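Local structure of probable nitrite reductase [nad(p)h] small subunit NIRD (Mycobacterium tuberculosis, 4AIV) at residues L28-G32 and Q112-V116; I7-T11 and Y101-V105; V51-S55 and L79-F83; R68-M73 and L85-L91; S33-L37 and A47-V51. The protein probably serves as the small, Rieske-like subunit that associates with NirB and is required for NADH-dependent reduction of nitrite to ammonium. All coordinates share one frame. Residue numbers count along the deposited sequence, not the author numbering.

Interaction 1: residues L28-G32 and Q112-V116; sequences LLDDG and QVARV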
# COMPACT_ATOMS: atom_id res chain seq x y z
N LEU A 28 0.79 8.86 -6.47
CA LEU A 28 0.99 10.17 -5.86
C LEU A 28 -0.36 10.76 -5.45
O LEU A 28 -1.24 10.96 -6.29
CB LEU A 28 1.69 11.09 -6.87
CG LEU A 28 2.01 12.53 -6.48
CD1 LEU A 28 3.10 12.56 -5.42
CD2 LEU A 28 2.44 13.37 -7.71
N LEU A 29 -0.54 11.05 -4.17
CA LEU A 29 -1.81 11.61 -3.71
C LEU A 29 -1.83 13.13 -3.89
O LEU A 29 -0.80 13.74 -4.21
CB LEU A 29 -2.10 11.23 -2.26
CG LEU A 29 -2.06 9.74 -1.91
CD1 LEU A 29 -2.45 9.52 -0.44
CD2 LEU A 29 -2.96 8.93 -2.86
N ASP A 30 -3.00 13.72 -3.69
CA ASP A 30 -3.21 15.14 -3.97
C ASP A 30 -2.25 16.06 -3.20
O ASP A 30 -1.86 17.12 -3.70
CB ASP A 30 -4.66 15.51 -3.64
CG ASP A 30 -4.89 15.60 -2.15
OD1 ASP A 30 -4.78 14.56 -1.45
OD2 ASP A 30 -5.16 16.72 -1.68
N ASP A 31 -1.83 15.64 -2.00
CA ASP A 31 -0.95 16.48 -1.18
C ASP A 31 0.52 16.12 -1.34
O ASP A 31 1.38 16.64 -0.63
CB ASP A 31 -1.35 16.40 0.30
CG ASP A 31 -0.95 15.09 0.94
OD1 ASP A 31 -0.78 14.08 0.21
OD2 ASP A 31 -0.81 15.05 2.18
N GLY A 32 0.82 15.21 -2.26
CA GLY A 32 2.20 14.81 -2.50
C GLY A 32 2.66 13.56 -1.77
O GLY A 32 3.78 13.10 -2.00
N GLN A 112 -9.28 3.77 -6.06
CA GLN A 112 -8.94 5.05 -5.46
C GLN A 112 -8.23 4.86 -4.14
O GLN A 112 -8.41 3.84 -3.46
CB GLN A 112 -10.20 5.87 -5.20
CG GLN A 112 -11.00 6.18 -6.43
CD GLN A 112 -12.06 7.21 -6.13
OE1 GLN A 112 -13.04 6.92 -5.44
NE2 GLN A 112 -11.86 8.42 -6.64
N VAL A 113 -7.44 5.86 -3.77
CA VAL A 113 -6.73 5.88 -2.51
C VAL A 113 -6.97 7.22 -1.83
O VAL A 113 -6.88 8.27 -2.48
CB VAL A 113 -5.20 5.71 -2.72
CG1 VAL A 113 -4.47 5.77 -1.37
CG2 VAL A 113 -4.90 4.40 -3.44
N ALA A 114 -7.29 7.18 -0.55
CA ALA A 114 -7.58 8.41 0.17
C ALA A 114 -6.44 8.79 1.11
O ALA A 114 -5.68 7.94 1.57
CB ALA A 114 -8.87 8.28 0.97
N ARG A 115 -6.33 10.08 1.38
CA ARG A 115 -5.60 10.51 2.56
C ARG A 115 -6.64 11.16 3.44
O ARG A 115 -7.63 11.71 2.94
CB ARG A 115 -4.48 11.49 2.22
CG ARG A 115 -4.99 12.79 1.65
CD ARG A 115 -4.01 13.93 1.84
NE ARG A 115 -4.50 15.12 1.16
CZ ARG A 115 -4.85 16.25 1.77
NH1 ARG A 115 -4.74 16.37 3.08
NH2 ARG A 115 -5.30 17.27 1.04
N VAL A 116 -6.43 11.10 4.74
CA VAL A 116 -7.39 11.65 5.68
C VAL A 116 -6.96 13.06 6.04
O VAL A 116 -5.82 13.29 6.45
CB VAL A 116 -7.52 10.78 6.94
CG1 VAL A 116 -8.40 11.45 7.97
CG2 VAL A 116 -8.05 9.40 6.58

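Interaction 2: residues I7-T11 and Y101-V105; sequences IQVWT and YPARV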
# COMPACT_ATOMS: atom_id res chain seq x y z
N ILE A 7 -12.06 14.08 6.91
CA ILE A 7 -12.57 13.94 5.55
C ILE A 7 -11.62 13.09 4.71
O ILE A 7 -10.40 13.18 4.85
CB ILE A 7 -12.81 15.30 4.86
CG1 ILE A 7 -11.53 16.13 4.89
CG2 ILE A 7 -13.96 16.05 5.54
CD1 ILE A 7 -11.31 16.89 3.63
N GLN A 8 -12.17 12.26 3.84
CA GLN A 8 -11.32 11.48 2.96
C GLN A 8 -11.13 12.20 1.62
O GLN A 8 -12.10 12.53 0.94
CB GLN A 8 -11.88 10.08 2.77
CG GLN A 8 -11.84 9.27 4.06
CD GLN A 8 -12.50 7.92 3.91
OE1 GLN A 8 -13.57 7.79 3.33
NE2 GLN A 8 -11.84 6.88 4.43
N VAL A 9 -9.88 12.46 1.27
CA VAL A 9 -9.58 13.09 -0.00
C VAL A 9 -9.06 12.03 -0.96
O VAL A 9 -7.94 11.54 -0.81
CB VAL A 9 -8.57 14.22 0.14
CG1 VAL A 9 -8.28 14.85 -1.23
CG2 VAL A 9 -9.08 15.26 1.13
N TRP A 10 -9.90 11.68 -1.94
CA TRP A 10 -9.63 10.55 -2.81
C TRP A 10 -8.80 10.94 -4.03
O TRP A 10 -9.08 11.94 -4.69
CB TRP A 10 -10.93 9.86 -3.26
CG TRP A 10 -11.69 9.23 -2.11
CD1 TRP A 10 -12.72 9.78 -1.41
CD2 TRP A 10 -11.43 7.95 -1.53
NE1 TRP A 10 -13.14 8.90 -0.43
CE2 TRP A 10 -12.36 7.77 -0.48
CE3 TRP A 10 -10.51 6.92 -1.78
CZ2 TRP A 10 -12.40 6.62 0.31
CZ3 TRP A 10 -10.55 5.77 -1.00
CH2 TRP A 10 -11.49 5.63 0.03
N THR A 11 -7.79 10.12 -4.30
CA THR A 11 -7.03 10.19 -5.54
C THR A 11 -7.34 8.94 -6.34
O THR A 11 -7.23 7.82 -5.84
CB THR A 11 -5.51 10.26 -5.27
OG1 THR A 11 -5.20 11.49 -4.59
CG2 THR A 11 -4.72 10.20 -6.57
N TYR A 101 -3.29 3.77 4.00
CA TYR A 101 -4.23 4.72 3.43
C TYR A 101 -5.48 3.97 3.01
O TYR A 101 -5.38 2.87 2.46
CB TYR A 101 -3.61 5.43 2.20
CG TYR A 101 -2.38 6.25 2.52
CD1 TYR A 101 -1.13 5.64 2.63
CD2 TYR A 101 -2.47 7.62 2.74
CE1 TYR A 101 0.01 6.39 2.93
CE2 TYR A 101 -1.34 8.37 3.03
CZ TYR A 101 -0.11 7.75 3.14
OH TYR A 101 1.01 8.50 3.44
N PRO A 102 -6.66 4.55 3.27
CA PRO A 102 -7.88 3.90 2.77
C PRO A 102 -7.80 3.70 1.26
O PRO A 102 -7.33 4.58 0.52
CB PRO A 102 -8.99 4.90 3.11
CG PRO A 102 -8.42 5.71 4.28
CD PRO A 102 -6.93 5.80 4.00
N ALA A 103 -8.22 2.53 0.80
CA ALA A 103 -8.17 2.20 -0.61
C ALA A 103 -9.45 1.45 -0.97
O ALA A 103 -9.89 0.56 -0.24
CB ALA A 103 -6.94 1.37 -0.93
N ARG A 104 -10.05 1.83 -2.09
CA ARG A 104 -11.31 1.22 -2.48
C ARG A 104 -11.37 0.96 -3.98
O ARG A 104 -10.59 1.53 -4.76
CB ARG A 104 -12.49 2.11 -2.05
CG ARG A 104 -12.57 3.44 -2.80
CD ARG A 104 -13.79 4.23 -2.35
NE ARG A 104 -13.94 5.49 -3.08
CZ ARG A 104 -14.79 6.45 -2.74
NH1 ARG A 104 -15.57 6.29 -1.68
NH2 ARG A 104 -14.85 7.58 -3.46
N VAL A 105 -12.29 0.09 -4.37
CA VAL A 105 -12.63 -0.09 -5.77
C VAL A 105 -14.10 0.31 -5.92
O VAL A 105 -14.98 -0.28 -5.30
CB VAL A 105 -12.41 -1.55 -6.24
CG1 VAL A 105 -12.55 -1.66 -7.75
CG2 VAL A 105 -11.03 -2.05 -5.79

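Interaction 3: residues V51-S55 and L79-F83; sequences VDPFS and LKQAF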
# COMPACT_ATOMS: atom_id res chain seq x y z
N VAL A 51 7.61 4.81 1.13
CA VAL A 51 8.97 4.99 1.63
C VAL A 51 9.32 3.96 2.71
O VAL A 51 8.65 3.86 3.74
CB VAL A 51 9.19 6.42 2.17
CG1 VAL A 51 10.62 6.58 2.67
CG2 VAL A 51 8.87 7.44 1.09
N ASP A 52 10.38 3.19 2.46
CA ASP A 52 10.92 2.26 3.45
C ASP A 52 11.30 3.06 4.68
O ASP A 52 12.12 3.98 4.58
CB ASP A 52 12.13 1.51 2.88
CG ASP A 52 12.73 0.50 3.87
OD1 ASP A 52 13.01 0.86 5.05
OD2 ASP A 52 12.95 -0.67 3.48
N PRO A 53 10.72 2.72 5.83
CA PRO A 53 10.93 3.53 7.04
C PRO A 53 12.29 3.30 7.69
O PRO A 53 12.63 3.99 8.65
CB PRO A 53 9.82 3.06 7.98
CG PRO A 53 9.60 1.65 7.59
CD PRO A 53 9.80 1.60 6.09
N PHE A 54 13.07 2.34 7.18
CA PHE A 54 14.42 2.13 7.69
C PHE A 54 15.43 2.90 6.84
O PHE A 54 16.28 3.62 7.37
CB PHE A 54 14.77 0.64 7.76
CG PHE A 54 13.96 -0.14 8.78
CD1 PHE A 54 14.39 -0.25 10.09
CD2 PHE A 54 12.77 -0.77 8.42
CE1 PHE A 54 13.66 -0.96 11.03
CE2 PHE A 54 12.03 -1.50 9.36
CZ PHE A 54 12.47 -1.59 10.67
N SER A 55 15.32 2.77 5.51
CA SER A 55 16.30 3.35 4.59
C SER A 55 15.89 4.70 4.01
O SER A 55 16.74 5.47 3.55
CB SER A 55 16.57 2.38 3.43
OG SER A 55 15.44 2.32 2.57
N LEU A 79 16.11 -4.67 2.25
CA LEU A 79 16.17 -5.04 3.66
C LEU A 79 15.31 -6.26 4.01
O LEU A 79 15.52 -6.88 5.05
CB LEU A 79 15.76 -3.83 4.50
CG LEU A 79 16.65 -2.60 4.25
CD1 LEU A 79 16.14 -1.35 4.97
CD2 LEU A 79 18.09 -2.88 4.64
N LYS A 80 14.37 -6.60 3.12
CA LYS A 80 13.50 -7.77 3.27
C LYS A 80 12.76 -7.83 4.61
O LYS A 80 12.69 -8.89 5.24
CB LYS A 80 14.28 -9.07 3.04
CG LYS A 80 14.69 -9.31 1.58
N GLN A 81 12.22 -6.70 5.06
CA GLN A 81 11.41 -6.68 6.27
C GLN A 81 9.92 -6.64 5.90
O GLN A 81 9.53 -5.96 4.95
CB GLN A 81 11.81 -5.49 7.15
CG GLN A 81 13.24 -5.61 7.63
CD GLN A 81 13.77 -4.35 8.26
OE1 GLN A 81 14.16 -3.41 7.57
NE2 GLN A 81 13.82 -4.33 9.59
N ALA A 82 9.11 -7.39 6.65
CA ALA A 82 7.68 -7.54 6.34
C ALA A 82 6.82 -6.46 6.98
O ALA A 82 6.94 -6.17 8.18
CB ALA A 82 7.19 -8.93 6.77
N PHE A 83 5.94 -5.86 6.16
CA PHE A 83 4.97 -4.88 6.62
C PHE A 83 3.55 -5.37 6.32
O PHE A 83 3.23 -5.68 5.17
CB PHE A 83 5.20 -3.51 5.96
CG PHE A 83 6.52 -2.88 6.34
CD1 PHE A 83 7.69 -3.21 5.67
CD2 PHE A 83 6.60 -1.95 7.39
CE1 PHE A 83 8.91 -2.64 6.01
CE2 PHE A 83 7.82 -1.37 7.73
CZ PHE A 83 8.97 -1.72 7.04
O HOH W 1 12.52 -2.41 5.35

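Interaction 4: residues R68-M73 and L85-L91; sequences RGGRAM and LDDGSCL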
# COMPACT_ATOMS: atom_id res chain seq x y z
N ARG A 68 2.22 -13.87 6.20
CA ARG A 68 2.90 -14.19 7.45
C ARG A 68 1.81 -14.67 8.39
O ARG A 68 1.01 -13.88 8.88
CB ARG A 68 3.60 -12.95 8.01
CG ARG A 68 4.10 -13.08 9.45
CD ARG A 68 5.40 -13.86 9.55
NE ARG A 68 6.46 -13.30 8.70
CZ ARG A 68 7.26 -12.31 9.06
NH1 ARG A 68 7.14 -11.73 10.25
NH2 ARG A 68 8.19 -11.88 8.21
N GLY A 69 1.77 -15.98 8.61
CA GLY A 69 0.73 -16.58 9.42
C GLY A 69 -0.65 -16.20 8.92
O GLY A 69 -1.55 -15.89 9.71
N GLY A 70 -0.81 -16.22 7.60
CA GLY A 70 -2.08 -15.89 6.97
C GLY A 70 -2.30 -14.41 6.75
O GLY A 70 -3.28 -14.00 6.12
N ARG A 71 -1.39 -13.59 7.26
CA ARG A 71 -1.55 -12.14 7.21
C ARG A 71 -0.83 -11.53 6.00
O ARG A 71 0.37 -11.74 5.82
CB ARG A 71 -1.03 -11.52 8.49
CG ARG A 71 -1.42 -10.08 8.67
CD ARG A 71 -1.29 -9.70 10.11
NE ARG A 71 -1.59 -8.29 10.31
CZ ARG A 71 -1.25 -7.61 11.39
NH1 ARG A 71 -0.60 -8.23 12.37
NH2 ARG A 71 -1.55 -6.33 11.49
N ALA A 72 -1.58 -10.80 5.17
CA ALA A 72 -1.04 -10.24 3.94
C ALA A 72 0.04 -9.20 4.24
O ALA A 72 -0.13 -8.33 5.10
CB ALA A 72 -2.15 -9.63 3.10
N MET A 73 1.16 -9.29 3.55
CA MET A 73 2.23 -8.35 3.81
C MET A 73 3.03 -8.06 2.57
O MET A 73 2.90 -8.74 1.55
CB MET A 73 3.13 -8.85 4.95
CG MET A 73 3.68 -10.27 4.77
SD MET A 73 5.04 -10.40 3.59
CE MET A 73 5.84 -11.91 4.16
N LEU A 85 -0.19 -5.33 5.31
CA LEU A 85 -0.88 -4.42 4.39
C LEU A 85 -2.13 -3.81 5.02
O LEU A 85 -2.60 -2.75 4.59
CB LEU A 85 -1.20 -5.13 3.05
CG LEU A 85 0.02 -5.45 2.16
CD1 LEU A 85 -0.37 -6.33 0.96
CD2 LEU A 85 0.68 -4.16 1.68
N ASP A 86 -2.65 -4.45 6.07
CA ASP A 86 -3.88 -3.98 6.69
C ASP A 86 -3.68 -2.75 7.59
O ASP A 86 -4.51 -1.85 7.61
CB ASP A 86 -4.65 -5.11 7.41
CG ASP A 86 -3.88 -5.74 8.58
OD1 ASP A 86 -2.74 -5.31 8.88
OD2 ASP A 86 -4.42 -6.66 9.21
N ASP A 87 -2.56 -2.69 8.31
CA ASP A 87 -2.33 -1.56 9.21
C ASP A 87 -0.93 -0.94 9.10
O ASP A 87 -0.57 -0.07 9.89
CB ASP A 87 -2.63 -1.95 10.66
CG ASP A 87 -1.71 -3.05 11.18
OD1 ASP A 87 -0.72 -3.42 10.50
OD2 ASP A 87 -1.98 -3.55 12.29
N GLY A 88 -0.14 -1.40 8.13
CA GLY A 88 1.19 -0.85 7.90
C GLY A 88 2.24 -1.21 8.94
O GLY A 88 3.39 -0.78 8.82
N SER A 89 1.88 -1.99 9.95
CA SER A 89 2.85 -2.36 10.99
C SER A 89 3.97 -3.24 10.45
O SER A 89 3.73 -4.16 9.65
CB SER A 89 2.18 -3.03 12.19
OG SER A 89 1.53 -4.23 11.82
N CYS A 90 5.19 -2.97 10.88
CA CYS A 90 6.30 -3.86 10.56
C CYS A 90 6.15 -5.12 11.41
O CYS A 90 6.21 -5.07 12.64
CB CYS A 90 7.64 -3.20 10.83
SG CYS A 90 9.07 -4.23 10.36
N LEU A 91 5.96 -6.25 10.74
CA LEU A 91 5.74 -7.50 11.45
C LEU A 91 7.04 -8.03 12.08
O LEU A 91 7.00 -8.89 12.95
CB LEU A 91 5.12 -8.54 10.51
CG LEU A 91 3.73 -8.19 9.95
CD1 LEU A 91 3.27 -9.24 8.93
CD2 LEU A 91 2.70 -8.05 11.07
O HOH W 2 0.54 -5.79 13.86
O HOH W 3 -2.55 -7.55 6.26

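Interaction 5: residues S33-L37 and A47-V51; sequences SQVAL and AVGNV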
# COMPACT_ATOMS: atom_id res chain seq x y z
N SER A 33 1.81 13.01 -0.90
CA SER A 33 2.13 11.73 -0.25
C SER A 33 2.39 10.67 -1.32
O SER A 33 1.72 10.65 -2.36
CB SER A 33 0.97 11.25 0.64
OG SER A 33 0.59 12.25 1.56
N GLN A 34 3.36 9.80 -1.06
CA GLN A 34 3.71 8.74 -1.99
C GLN A 34 3.23 7.44 -1.39
O GLN A 34 3.48 7.16 -0.22
CB GLN A 34 5.22 8.64 -2.19
CG GLN A 34 5.91 9.92 -2.51
CD GLN A 34 7.39 9.68 -2.67
OE1 GLN A 34 7.81 8.55 -2.90
NE2 GLN A 34 8.18 10.74 -2.53
N VAL A 35 2.57 6.64 -2.22
CA VAL A 35 1.86 5.47 -1.76
C VAL A 35 2.26 4.23 -2.56
O VAL A 35 2.45 4.31 -3.77
CB VAL A 35 0.35 5.74 -1.89
CG1 VAL A 35 -0.42 4.47 -2.11
CG2 VAL A 35 -0.15 6.51 -0.66
N ALA A 36 2.42 3.09 -1.89
CA ALA A 36 2.59 1.82 -2.58
C ALA A 36 1.23 1.11 -2.62
O ALA A 36 0.67 0.78 -1.56
CB ALA A 36 3.63 0.94 -1.88
N LEU A 37 0.70 0.90 -3.82
CA LEU A 37 -0.62 0.30 -4.01
C LEU A 37 -0.51 -1.12 -4.55
O LEU A 37 0.20 -1.37 -5.53
CB LEU A 37 -1.45 1.15 -4.98
CG LEU A 37 -2.84 0.61 -5.37
CD1 LEU A 37 -3.84 0.63 -4.18
CD2 LEU A 37 -3.40 1.39 -6.57
N ALA A 47 -3.20 0.19 0.23
CA ALA A 47 -2.25 1.29 0.00
C ALA A 47 -1.48 1.59 1.27
O ALA A 47 -2.08 1.89 2.33
CB ALA A 47 -2.98 2.54 -0.50
N VAL A 48 -0.15 1.50 1.18
CA VAL A 48 0.72 1.83 2.31
C VAL A 48 1.78 2.84 1.87
O VAL A 48 1.95 3.10 0.67
CB VAL A 48 1.39 0.56 2.93
CG1 VAL A 48 0.33 -0.39 3.50
CG2 VAL A 48 2.27 -0.15 1.91
N GLY A 49 2.48 3.43 2.84
CA GLY A 49 3.56 4.35 2.52
C GLY A 49 4.56 3.74 1.54
O GLY A 49 4.93 2.58 1.66
N ASN A 50 4.98 4.53 0.55
CA ASN A 50 5.93 4.04 -0.45
C ASN A 50 7.39 4.11 0.03
O ASN A 50 8.29 3.53 -0.60
CB ASN A 50 5.77 4.83 -1.76
CG ASN A 50 6.37 4.10 -2.94
OD1 ASN A 50 6.28 2.87 -3.05
ND2 ASN A 50 6.98 4.86 -3.84
N VAL A 51 7.61 4.81 1.13
CA VAL A 51 8.97 4.99 1.63
C VAL A 51 9.32 3.96 2.71
O VAL A 51 8.65 3.86 3.74
CB VAL A 51 9.19 6.42 2.17
CG1 VAL A 51 10.62 6.58 2.67
CG2 VAL A 51 8.87 7.44 1.09

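Interaction 1: residues L28-G32 and Q112-V116
Arg115 loses more surface than any other residue in this contact, and its guanidinium is gripped side-on, through NE and NH2, by Asp30. Arg115 NE donates to Asp30 OD1 at 2.7 Å and Arg115 NH2 donates to Asp30 OD2 at 2.8 Å, both nearly straight, so the pair forms a two-pronged salt bridge with the carboxylate at the edge of the guanidinium. Asp31 comes in over one face of the same group. Its OD2 lies 3.8 Å from Arg115 NE, a long charge contact with no N-H aimed at it, while Asp31 OD1 is hydrogen-bonded to Ser33. Both aspartates belong to a type I beta turn from Leu29 to Gly32, closed by Gly32 N to Leu29 O at 2.9 Å. In this Rieske-like fold the turn links strand 25-28 to strand 34-39, at one end of the antiparallel sheet, and bends over strand 110-117, which lies near the other end. Leu29 fills the space beneath the charges. Leu29 CD2 meets Val113 CG1 at 3.8 Å, and Leu29 CD1 lies 3.9 Å from Arg115 CB. Tyr101 and Val35 also touch Leu29, which places it in the apolar interior, whereas the aspartates are exposed.

Interaction 2: residues I7-T11 and Y101-V105
The indole of Trp10 is overlaid by the guanidinium of Arg104, which lies flat on one face of it with centres 3.7 Å apart and planes only 5° from parallel. Arg104 CZ stands 3.7 Å from the centroid of the five-membered ring, a cation-pi contact, and Arg104 CD adds a CH-pi contact at 3.8 Å from the centroid of the six-membered ring. The extended arginine thus runs along the aromatic system with both its charge and its methylenes. The stack leaves the polar end of Arg104 able to bond sideways, and NH2 does so to Gln112. Pro102 meets the indole at the far end of its six-membered ring, with Trp10 CH2 4.0 Å from Pro102 CB. Two residues earlier on the same strand face, Gln8 NE2 reaches Pro102 CG at 3.6 Å, simple packing. No hydrogen bond joins the two segments, because strand 110-117 runs between them and takes the backbone bonds of both: Val9 pairs with Arg115, Pro102 with Ala114. Trp10 leans across the small side chain of Ala114 to reach its partners. This is a surface cation-pi stack between next-nearest strands, on one face of the antiparallel sheet of a Rieske-like domain.

Interaction 3: residues V51-S55 and L79-F83
Asp52 folds the start of its loop onto itself: its OD1 accepts from Phe54 N at 2.6 Å, making an Asx turn, and from Ser55 N at 3.0 Å. The other oxygen, OD2, faces across the contact, where water 1 donates to it at 2.6 Å and to Gln81 OE1 at 2.9 Å. Pro53 then lays its CG 3.5 Å from Phe83 CZ. These two loops probably correspond in position to those that each supply a cysteine and a histidine to the [2Fe-2S] cluster in classical Rieske proteins; neither segment here contains either residue, and ordinary side chains and a water meet instead. Phe54 meets three residues of 79-83. Gln81 OE1 lies over one face of its ring, 3.1 Å from Phe54 CD2, while Phe83 CZ sits at the ring's edge, 3.8 Å from Phe54 CE2. Phe54 CB packs on Leu79 CD1 at 3.7 Å. That methyl is also 4.1 Å from Ser55 CB, and Ser55 OG is itself hydrogen-bonded to Ala57 N.

Interaction 4: residues R68-M73 and L85-L91
A single nitrogen, Arg71 NH2, bridges two consecutive aspartates: it is 3.0 Å from Asp86 OD1, to which it donates a hydrogen bond, and forms a salt bridge with Asp87 OD2 at 2.9 Å. Arg71 NE adds a weak bond to Asp86 OD2 at 3.4 Å. Both carboxylates lie at the edge of the guanidinium, whereas Leu91 CD2 covers one face, 3.6 Å from Arg71 NH1. Asp87 is held in place by its own loop, since its OD1 accepts from Ser89 N at 3.0 Å in an Asx turn and from Ser89 OG at 2.7 Å. Water 2 accepts from Arg71 NH1 at 3.1 Å and donates to Ser89 OG at 2.8 Å. Arg71 ends the type I' turn of the hairpin between strands 64-68 and 71-75, with Gly69 and Gly70 at positive phi in its corners. Strand 71-75 meets the loop through the backbone as well: Leu85 N donates to Ala72 O at 3.0 Å, where strand 82-84 gives way to the loop. Leu91 CD1 packs on Met73 CB at 4.0 Å, while Arg68 pairs with Asp92. With one arginine set against two exposed carboxylates, the Arg71 trio keeps a formal net negative charge.

Interaction 5: residues S33-L37 and A47-V51
Ala47 is a small bump that fits between two larger ones: its CB lies 3.6 Å from Val35 CG1 and 4.2 Å from Leu37 CD1. Gly49, facing Val35 in a non-hydrogen-bonded pair, presents no side chain at all, and the next residue, Asn50, leans back over the strand. Asn50 CB settles 3.9 Å from Gln34 CB and 3.6 Å from Val35 C, and Asn50 OD1, hydrogen-bonded to Ser61 N, approaches Ala36 CB at 3.5 Å. On that side of the sheet Ala36 CB also meets Val48 CG2 at 4.2 Å. Backbone bonds hold the two strands in antiparallel register: Ala36 N to Val48 O at 2.6 Å, Val48 N to Ala36 O at 2.9 Å and Asn50 N to Gln34 O at 3.1 Å. The axes of the short strand segments pass 4.4 Å apart, their N-to-C directions 136° apart, a marked twist. Within the antiparallel sheet this hairpin has strand 25-28 beside strand 34-39 and strand 100-105 beside strand 45-49, while Val113 of strand 110-117 packs onto Ala47 and Leu37.

Overall arrangement
Interactions 1, 2 and 5 share the larger antiparallel sheet, in the order 7-15, 110-117, 100-105, 45-49, 34-39, 25-28. Interactions 1 and 2, centres about 7 Å apart, touch through strand 110-117; the centre of interaction 5 lies about 9 Å and 12 Å from theirs, the backbone of Tyr101 hydrogen-bonded to that of Ala47. Interactions 3 and 4 share the three-stranded sheet, centres about 13 Å apart and 20 Å or more from those of interactions 1 and 2. Along the chain interactions 1 and 2 cross, and both span the others: 5, then 3 and 4, which cross; 5 shares Val51 with 3. The chain thus follows the Rieske plan: a base domain closed by its terminal strands, carrying a smaller subdomain.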